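Local coordinates for geranyltranstransferase (Agrobacterium tumefaciens, PDB 2H8O), which catalyses the transfer of a geranyl group from geranyl diphosphate to isopentenyl diphosphate, giving farnesyl diphosphate in isoprenoid synthesis, at the interface of chains A and B. Sequence-based numbering; all coordinates share one arbitrary frame. Chains: chain A/B, Geranyltranstransferase.

Contact 1: the interface of chains A and B. Residues chain A 63-64, 164, 167-168; chain B 183, 186-187.
B:Arg187 reaches across from helix 175-189 to A:Asp164 on helix 148-167, tying together two copies of a mainly helical polyprenyl synthase fold, a family that usually works as a homodimer. The charged interaction is a salt bridge: NE of the guanidinium lies 2.9 Å from the carboxylate OD2 of A:Asp164, with a nearly straight bond (166° at H). OD2 sits in the guanidinium plane and is met on its syn side, though somewhat out of the carboxylate plane; with the two flat groups turned 57° against each other, the pair is not a flat two-pronged match. OD1 takes weak bonds from NE and NH2. A:Asp164 points CG away from its backbone N (chi1 -170°), which aims the carboxylate at the partner helix; B:Arg187 bends at chi2 to bring its head round to meet it.

Hydrogen bonds to neutral acceptors come next. NH1 of B:Arg187 donates to the backbone O of A:Ala64 at 2.8 Å, the donor tilted from the carbonyl plane. NH2 has a weak bond to OG of A:Ser168. That hydroxyl is positioned from within its own chain, donating to the backbone O of A:Asp164 at 2.7 Å.

Apolar packing frames the polar groups. From its own chain, CG2 of B:Ile183 lies over the centre of the guanidinium, while CB of A:Arg63 approaches the opposite face near the rim. CD1 of B:Ile183 touches CA of A:Ser168, and CB of B:Ala186 meets CB of A:Asp164 at 3.7 Å.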
ATOM      1  N   ARG A  63      14.807   7.291  -7.172  1.00 22.27           N
ATOM      2  CA  ARG A  63      15.285   5.953  -7.431  1.00 22.71           C
ATOM      3  C   ARG A  63      14.967   5.538  -8.868  1.00 22.90           C
ATOM      4  O   ARG A  63      14.202   6.210  -9.577  1.00 21.75           O
ATOM      5  CB  ARG A  63      14.648   4.971  -6.459  1.00 24.05           C
ATOM      6  CG  ARG A  63      15.422   4.821  -5.180  1.00 25.83           C
ATOM      7  CD  ARG A  63      15.674   6.118  -4.472  1.00 27.07           C
ATOM      8  NE  ARG A  63      16.259   5.845  -3.162  1.00 27.44           N
ATOM      9  CZ  ARG A  63      16.467   6.760  -2.222  1.00 26.74           C
ATOM     10  NH1 ARG A  63      16.989   6.389  -1.062  1.00 27.21           N
ATOM     11  NH2 ARG A  63      16.144   8.026  -2.426  1.00 24.51           N
ATOM     12  N   ALA A  64      15.537   4.409  -9.290  1.00 23.19           N
ATOM     13  CA  ALA A  64      15.127   3.808 -10.547  1.00 22.75           C
ATOM     14  C   ALA A  64      13.602   3.717 -10.579  1.00 21.98           C
ATOM     15  O   ALA A  64      12.955   3.342  -9.592  1.00 23.03           O
ATOM     16  CB  ALA A  64      15.761   2.405 -10.723  1.00 22.37           C
ATOM     17  N   ASP A 164       7.552  -1.325  -1.464  1.00 16.40           N
ATOM     18  CA  ASP A 164       8.812  -1.099  -2.176  1.00 16.08           C
ATOM     19  C   ASP A 164      10.020  -1.577  -1.362  1.00 15.57           C
ATOM     20  O   ASP A 164      10.867  -2.281  -1.870  1.00 16.71           O
ATOM     21  CB  ASP A 164       8.953   0.390  -2.521  1.00 16.78           C
ATOM     22  CG  ASP A 164      10.106   0.685  -3.469  1.00 18.98           C
ATOM     23  OD1 ASP A 164      10.674  -0.242  -4.084  1.00 21.33           O
ATOM     24  OD2 ASP A 164      10.441   1.883  -3.620  1.00 20.98           O
ATOM     25  N   ALA A 167      10.283  -5.448  -1.136  1.00 16.45           N
ATOM     26  CA  ALA A 167      10.506  -6.221  -2.361  1.00 17.04           C
ATOM     27  C   ALA A 167      11.767  -5.819  -3.118  1.00 17.06           C
ATOM     28  O   ALA A 167      12.216  -6.556  -4.003  1.00 17.58           O
ATOM     29  CB  ALA A 167       9.269  -6.118  -3.283  1.00 18.28           C
ATOM     30  N   SER A 168      12.307  -4.644  -2.776  1.00 17.04           N
ATOM     31  CA  SER A 168      13.432  -4.062  -3.513  0.50 17.71           C
ATOM     32  C   SER A 168      14.671  -4.947  -3.507  1.00 17.99           C
ATOM     33  O   SER A 168      14.926  -5.693  -2.567  1.00 16.95           O
ATOM     34  CB  SER A 168      13.792  -2.666  -2.974  0.50 17.72           C
ATOM     35  OG  SER A 168      12.904  -1.686  -3.483  0.50 17.48           O
TER
ATOM     36  N   ILE B 183       7.756  -4.052  -6.819  1.00 15.81           N
ATOM     37  CA  ILE B 183       8.662  -2.893  -6.960  1.00 15.77           C
ATOM     38  C   ILE B 183       8.107  -1.932  -8.006  1.00 15.22           C
ATOM     39  O   ILE B 183       7.968  -0.740  -7.761  1.00 14.90           O
ATOM     40  CB  ILE B 183      10.116  -3.313  -7.323  1.00 15.26           C
ATOM     41  CG1 ILE B 183      10.730  -4.225  -6.252  1.00 16.81           C
ATOM     42  CG2 ILE B 183      11.000  -2.077  -7.576  1.00 16.99           C
ATOM     43  CD1 ILE B 183      11.929  -5.010  -6.788  1.00 17.76           C
ATOM     44  N   ALA B 186       4.854  -0.175  -6.802  1.00 15.87           N
ATOM     45  CA  ALA B 186       5.133   0.741  -5.705  1.00 15.18           C
ATOM     46  C   ALA B 186       5.834   2.004  -6.204  1.00 15.68           C
ATOM     47  O   ALA B 186       5.495   3.113  -5.752  1.00 16.63           O
ATOM     48  CB  ALA B 186       5.966   0.038  -4.626  1.00 15.55           C
ATOM     49  N   ARG B 187       6.775   1.835  -7.142  1.00 15.34           N
ATOM     50  CA  ARG B 187       7.486   2.984  -7.699  1.00 15.39           C
ATOM     51  C   ARG B 187       6.545   3.821  -8.534  1.00 14.94           C
ATOM     52  O   ARG B 187       6.574   5.042  -8.447  1.00 15.59           O
ATOM     53  CB  ARG B 187       8.708   2.560  -8.522  1.00 15.88           C
ATOM     54  CG  ARG B 187       9.736   1.810  -7.695  1.00 18.78           C
ATOM     55  CD  ARG B 187      10.858   2.644  -7.127  1.00 25.09           C
ATOM     56  NE  ARG B 187      11.628   1.768  -6.241  1.00 24.91           N
ATOM     57  CZ  ARG B 187      12.699   1.066  -6.579  1.00 26.95           C
ATOM     58  NH1 ARG B 187      13.239   1.177  -7.781  1.00 26.20           N
ATOM     59  NH2 ARG B 187      13.267   0.275  -5.668  1.00 27.93           N
TER

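Contact 2: the interface of chains A and B. Residues chain A 120, 130, 195, 198-199, 202; chain B 152-153, 156-157.
B:Leu153, on helix 148-167, plugs its isobutyl group between A:Met130 and one side of helix 194-206. Its CB sets CG away from the backbone carbonyl carbon (chi1 -69°), carrying the fork of the side chain toward chain A. At the branch point, CG comes up against the sulfur SD of A:Met130 at 4.1 Å. From there CD1 lies against the backbone of helix 194-206, 3.7 Å from N of A:Ala199, and also touches CD1 of A:Leu202. The other tip, CD2, packs on CE of A:Met130 and on the amide end of A:Gln198, 3.7 Å from OE1. A:Met130 belongs to the first aspartate-rich motif, DDLPAMD, which in this family holds the magnesium ions that bind the allylic diphosphate, so the partner subunit may help to hold a segment of the active site.

One turn further along the same helix, B:Asp156 slides past A:Tyr120. Carboxylate and ring stand nearly perpendicular, 88° apart, and OD2 lies at the ring edge, in its plane, 3.5 Å from CE1. Water 1 bridges the subunits, hydrogen-bonded to the phenol OH of A:Tyr120, OE1 of A:Gln198 and, at 2.9 Å, OD2 of B:Asp156. It probably helps fix the orientation of that amide.

B:Ser157 turns its hydroxyl back onto its own helix, where OG donates to the backbone O of B:Leu153 at 2.8 Å, and the same OG rests 3.3 Å from CB of A:Ala195.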
ATOM      1  N   TYR A 120       2.439   5.487   8.674  1.00 15.11           N
ATOM      2  CA  TYR A 120       1.359   5.923   7.788  1.00 15.30           C
ATOM      3  C   TYR A 120       0.052   5.858   8.553  1.00 15.28           C
ATOM      4  O   TYR A 120      -0.814   6.734   8.415  1.00 15.29           O
ATOM      5  CB  TYR A 120       1.280   5.075   6.495  1.00 15.33           C
ATOM      6  CG  TYR A 120       0.001   4.235   6.337  1.00 15.23           C
ATOM      7  CD1 TYR A 120      -1.210   4.820   5.995  1.00 16.48           C
ATOM      8  CD2 TYR A 120       0.043   2.853   6.479  1.00 15.35           C
ATOM      9  CE1 TYR A 120      -2.365   4.073   5.854  1.00 15.35           C
ATOM     10  CE2 TYR A 120      -1.097   2.094   6.343  1.00 15.52           C
ATOM     11  CZ  TYR A 120      -2.300   2.698   6.014  1.00 14.06           C
ATOM     12  OH  TYR A 120      -3.480   1.969   5.856  1.00 16.26           O
ATOM     13  N   MET A 130     -10.856  11.220  11.486  1.00 21.51           N
ATOM     14  CA  MET A 130     -10.593  10.042  12.299  1.00 22.40           C
ATOM     15  C   MET A 130     -10.454  10.453  13.761  1.00 22.46           C
ATOM     16  O   MET A 130     -11.469  10.840  14.352  1.00 22.50           O
ATOM     17  CB  MET A 130      -9.387   9.310  11.726  1.00 22.68           C
ATOM     18  CG  MET A 130      -9.597   8.906  10.252  1.00 24.54           C
ATOM     19  SD  MET A 130      -9.765   7.117   9.970  1.00 24.07           S
ATOM     20  CE  MET A 130      -8.085   6.891   9.516  1.00 27.22           C
ATOM     21  N   ALA A 195      -6.342  -1.971   9.154  1.00 16.02           N
ATOM     22  CA  ALA A 195      -7.321  -1.021   8.608  1.00 16.06           C
ATOM     23  C   ALA A 195      -8.738  -1.420   8.996  1.00 15.90           C
ATOM     24  O   ALA A 195      -9.567  -0.586   9.367  1.00 16.88           O
ATOM     25  CB  ALA A 195      -7.190  -0.865   7.073  1.00 16.54           C
ATOM     26  N   GLN A 198      -9.333  -0.546  12.579  1.00 17.39           N
ATOM     27  CA  GLN A 198      -9.623   0.871  12.752  1.00 19.45           C
ATOM     28  C   GLN A 198     -11.075   1.136  12.421  1.00 18.86           C
ATOM     29  O   GLN A 198     -11.746   1.876  13.134  1.00 18.91           O
ATOM     30  CB  GLN A 198      -8.738   1.731  11.869  1.00 20.53           C
ATOM     31  CG  GLN A 198      -7.287   1.594  12.151  1.00 23.97           C
ATOM     32  CD  GLN A 198      -6.455   2.357  11.165  1.00 26.51           C
ATOM     33  OE1 GLN A 198      -5.950   1.809  10.179  1.00 31.61           O
ATOM     34  NE2 GLN A 198      -6.323   3.653  11.405  1.00 33.63           N
ATOM     35  N   ALA A 199     -11.578   0.493  11.368  1.00 18.07           N
ATOM     36  CA  ALA A 199     -13.002   0.607  11.046  1.00 18.25           C
ATOM     37  C   ALA A 199     -13.882   0.087  12.196  1.00 18.82           C
ATOM     38  O   ALA A 199     -14.905   0.695  12.521  1.00 18.79           O
ATOM     39  CB  ALA A 199     -13.324  -0.117   9.770  1.00 18.50           C
ATOM     40  N   LEU A 202     -13.804   2.671  15.190  1.00 24.42           N
ATOM     41  CA  LEU A 202     -14.646   3.837  14.976  1.00 25.41           C
ATOM     42  C   LEU A 202     -16.130   3.478  15.108  1.00 25.53           C
ATOM     43  O   LEU A 202     -16.917   4.259  15.659  1.00 25.97           O
ATOM     44  CB  LEU A 202     -14.356   4.447  13.602  1.00 26.07           C
ATOM     45  CG  LEU A 202     -13.003   5.137  13.467  1.00 27.32           C
ATOM     46  CD1 LEU A 202     -12.718   5.454  11.998  1.00 28.06           C
ATOM     47  CD2 LEU A 202     -12.956   6.408  14.302  1.00 29.79           C
TER
ATOM     48  N   ILE B 152     -11.452   7.101   3.772  1.00 15.00           N
ATOM     49  CA  ILE B 152      -9.996   7.058   3.968  1.00 14.69           C
ATOM     50  C   ILE B 152      -9.530   5.610   4.131  1.00 14.53           C
ATOM     51  O   ILE B 152      -8.573   5.180   3.471  1.00 14.96           O
ATOM     52  CB  ILE B 152      -9.561   7.923   5.175  1.00 14.96           C
ATOM     53  CG1 ILE B 152      -9.763   9.405   4.858  1.00 14.51           C
ATOM     54  CG2 ILE B 152      -8.099   7.676   5.503  1.00 15.32           C
ATOM     55  CD1 ILE B 152      -9.830  10.294   6.111  1.00 15.31           C
ATOM     56  N   LEU B 153     -10.222   4.866   4.993  1.00 14.31           N
ATOM     57  CA  LEU B 153      -9.862   3.490   5.294  1.00 14.30           C
ATOM     58  C   LEU B 153     -10.118   2.570   4.092  1.00 14.48           C
ATOM     59  O   LEU B 153      -9.369   1.627   3.874  1.00 14.89           O
ATOM     60  CB  LEU B 153     -10.608   2.999   6.533  1.00 14.47           C
ATOM     61  CG  LEU B 153     -10.141   3.689   7.812  1.00 15.78           C
ATOM     62  CD1 LEU B 153     -11.119   3.287   8.928  1.00 16.05           C
ATOM     63  CD2 LEU B 153      -8.689   3.324   8.151  1.00 15.80           C
ATOM     64  N   ASP B 156      -7.258   3.143   1.777  1.00 14.41           N
ATOM     65  CA  ASP B 156      -6.072   2.543   2.398  1.00 14.73           C
ATOM     66  C   ASP B 156      -6.100   1.020   2.200  1.00 15.26           C
ATOM     67  O   ASP B 156      -5.094   0.371   1.894  1.00 15.53           O
ATOM     68  CB  ASP B 156      -6.002   2.865   3.907  1.00 14.79           C
ATOM     69  CG  ASP B 156      -5.656   4.315   4.189  1.00 15.03           C
ATOM     70  OD1 ASP B 156      -5.282   5.042   3.240  1.00 15.50           O
ATOM     71  OD2 ASP B 156      -5.784   4.748   5.380  1.00 15.21           O
ATOM     72  N   SER B 157      -7.288   0.456   2.376  1.00 14.67           N
ATOM     73  CA  SER B 157      -7.457  -0.991   2.292  1.00 14.55           C
ATOM     74  C   SER B 157      -7.329  -1.487   0.838  1.00 14.07           C
ATOM     75  O   SER B 157      -6.796  -2.550   0.588  1.00 15.25           O
ATOM     76  CB  SER B 157      -8.767  -1.443   2.910  1.00 15.13           C
ATOM     77  OG  SER B 157      -8.866  -1.087   4.293  1.00 14.99           O
TER
HETATM   78  O   HOH W   1      -5.397   3.003   7.615  1.00 23.41           O

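Contact 3: the interface of chains A and B. Residues chain A 192, 216, 219-220, 227; chain B 66-68.
B:Ile67 lies in the loop between helices 34-57 and 71-82 and inserts against helix 211-237 of chain A, while its backbone is tied to A:Gly192. Among polar interactions, the backbone N of B:Ile67 donates to the carbonyl O of A:Gly192 at 3.0 Å. The bond is almost straight (175° at H) and uses a lone pair of the oxygen, in the carbonyl plane, which ties the chain B loop to the chain A segment just ahead of helix 194-206.

Apolar packing surrounds this bond. The aliphatic CB of B:Glu66 rests on CA of A:Gly192. The side chain of B:Ile67 runs past that of A:Met220 in the opposite direction, and CD1 comes within 3.6 Å of the methionine CG. The same CD1 touches CB of A:Ala219 at 3.9 Å. With CG2 placed anti to the backbone N (chi1 -66° for CG1), the isoleucine splits its two branches: CG2 faces the methyl CG2 of A:Thr216 at 4.0 Å, while CG1 carries CD1 along the helix. B:Thr68 crosses A:Met220 at about a right angle, its CG2 methyl 3.8 Å from SD and also against CG2 of A:Thr216.

A:Met220 bends at chi3, which brings its CE methyl into close van der Waals contact with the backbone O of B:Thr68 at 3.3 Å. A:Arg227 borders this patch through the edge of its guanidinium: CD1 of B:Ile67 lies in the plane of that group, 3.9 Å from NH1.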
ATOM      1  N   GLY A 192      -8.630  -7.213   6.603  1.00 16.27           N
ATOM      2  CA  GLY A 192      -8.687  -8.263   7.650  1.00 16.22           C
ATOM      3  C   GLY A 192      -7.674  -8.099   8.772  1.00 17.04           C
ATOM      4  O   GLY A 192      -7.432  -9.022   9.540  1.00 17.50           O
ATOM      5  N   THR A 216     -11.592  -8.933  19.048  1.00 16.53           N
ATOM      6  CA  THR A 216     -11.392  -8.932  17.592  1.00 16.69           C
ATOM      7  C   THR A 216     -10.833  -7.604  17.095  1.00 16.57           C
ATOM      8  O   THR A 216      -9.836  -7.591  16.354  1.00 16.85           O
ATOM      9  CB  THR A 216     -12.700  -9.289  16.866  1.00 17.51           C
ATOM     10  OG1 THR A 216     -13.038 -10.646  17.199  1.00 18.44           O
ATOM     11  CG2 THR A 216     -12.584  -9.128  15.325  1.00 17.67           C
ATOM     12  N   ALA A 219      -7.180  -7.260  18.255  1.00 15.95           N
ATOM     13  CA  ALA A 219      -6.298  -8.159  17.509  1.00 16.18           C
ATOM     14  C   ALA A 219      -5.964  -7.593  16.139  1.00 15.96           C
ATOM     15  O   ALA A 219      -4.860  -7.794  15.638  1.00 16.76           O
ATOM     16  CB  ALA A 219      -6.930  -9.548  17.369  1.00 16.17           C
ATOM     17  N   MET A 220      -6.914  -6.863  15.548  1.00 15.68           N
ATOM     18  CA  MET A 220      -6.738  -6.268  14.225  1.00 15.57           C
ATOM     19  C   MET A 220      -5.999  -4.926  14.307  1.00 16.74           C
ATOM     20  O   MET A 220      -4.970  -4.743  13.651  1.00 16.08           O
ATOM     21  CB  MET A 220      -8.103  -6.114  13.518  1.00 16.22           C
ATOM     22  CG  MET A 220      -8.813  -7.446  13.247  1.00 15.64           C
ATOM     23  SD  MET A 220     -10.549  -7.316  12.649  1.00 11.43           S
ATOM     24  CE  MET A 220     -10.296  -6.738  10.956  1.00 18.36           C
ATOM     25  N   ARG A 227       2.150  -9.163  15.683  1.00 16.98           N
ATOM     26  CA  ARG A 227       2.208 -10.533  15.193  1.00 16.81           C
ATOM     27  C   ARG A 227       3.125 -10.648  13.970  1.00 16.54           C
ATOM     28  O   ARG A 227       4.048 -11.469  13.930  1.00 16.66           O
ATOM     29  CB  ARG A 227       0.777 -11.012  14.868  1.00 16.50           C
ATOM     30  CG  ARG A 227       0.687 -12.408  14.293  1.00 17.45           C
ATOM     31  CD  ARG A 227      -0.709 -12.652  13.690  1.00 19.37           C
ATOM     32  NE  ARG A 227      -0.843 -12.003  12.384  1.00 19.36           N
ATOM     33  CZ  ARG A 227      -1.964 -11.511  11.864  1.00 22.22           C
ATOM     34  NH1 ARG A 227      -3.102 -11.511  12.551  1.00 22.72           N
ATOM     35  NH2 ARG A 227      -1.928 -10.964  10.655  1.00 21.65           N
TER
ATOM     36  N   GLU B  66      -6.211 -13.306   7.756  1.00 19.06           N
ATOM     37  CA  GLU B  66      -7.152 -12.258   8.085  1.00 18.75           C
ATOM     38  C   GLU B  66      -8.007 -12.708   9.245  1.00 18.38           C
ATOM     39  O   GLU B  66      -8.389 -13.894   9.334  1.00 19.91           O
ATOM     40  CB  GLU B  66      -8.079 -11.975   6.900  1.00 17.74           C
ATOM     41  CG  GLU B  66      -7.370 -11.411   5.668  1.00 17.81           C
ATOM     42  CD  GLU B  66      -8.299 -11.161   4.483  1.00 19.28           C
ATOM     43  OE1 GLU B  66      -9.468 -11.613   4.516  1.00 18.17           O
ATOM     44  OE2 GLU B  66      -7.868 -10.486   3.514  1.00 20.09           O
ATOM     45  N   ILE B  67      -8.365 -11.770  10.104  1.00 17.49           N
ATOM     46  CA  ILE B  67      -9.141 -12.100  11.275  1.00 17.71           C
ATOM     47  C   ILE B  67     -10.633 -12.123  10.917  1.00 17.25           C
ATOM     48  O   ILE B  67     -11.314 -13.157  11.064  1.00 18.11           O
ATOM     49  CB  ILE B  67      -8.786 -11.153  12.418  1.00 18.29           C
ATOM     50  CG1 ILE B  67      -7.326 -11.417  12.829  1.00 18.46           C
ATOM     51  CG2 ILE B  67      -9.692 -11.363  13.602  1.00 17.21           C
ATOM     52  CD1 ILE B  67      -6.698 -10.318  13.603  1.00 20.47           C
ATOM     53  N   THR B  68     -11.143 -11.003  10.420  1.00 16.46           N
ATOM     54  CA  THR B  68     -12.491 -10.941   9.843  1.00 16.77           C
ATOM     55  C   THR B  68     -12.511  -9.769   8.879  1.00 16.98           C
ATOM     56  O   THR B  68     -11.622  -8.934   8.956  1.00 17.93           O
ATOM     57  CB  THR B  68     -13.560 -10.733  10.914  1.00 17.22           C
ATOM     58  OG1 THR B  68     -14.872 -11.022  10.368  1.00 18.63           O
ATOM     59  CG2 THR B  68     -13.524  -9.331  11.456  1.00 17.46           C
TER

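Contact 2 and contact 3 are neighbours, their C-alpha centres about 14 Å apart, whereas contact 1 lies about 24 Å from contact 2 and about 28 Å from contact 3. Helix 148-167 serves twice, its C-terminal part in contact 1 (chain A) and its N-terminal part in contact 2 (chain B); by the two-fold, each copy does both. Helix 194-206 takes part in contact 2, and A:Gly192 of contact 3 lies just before it. The loop ahead of helix 71-82 supplies contact 1 from chain A and contact 3 from chain B. Repeating each contact with the chains exchanged spreads the anchoring over a broad interface, consistent with a homodimer.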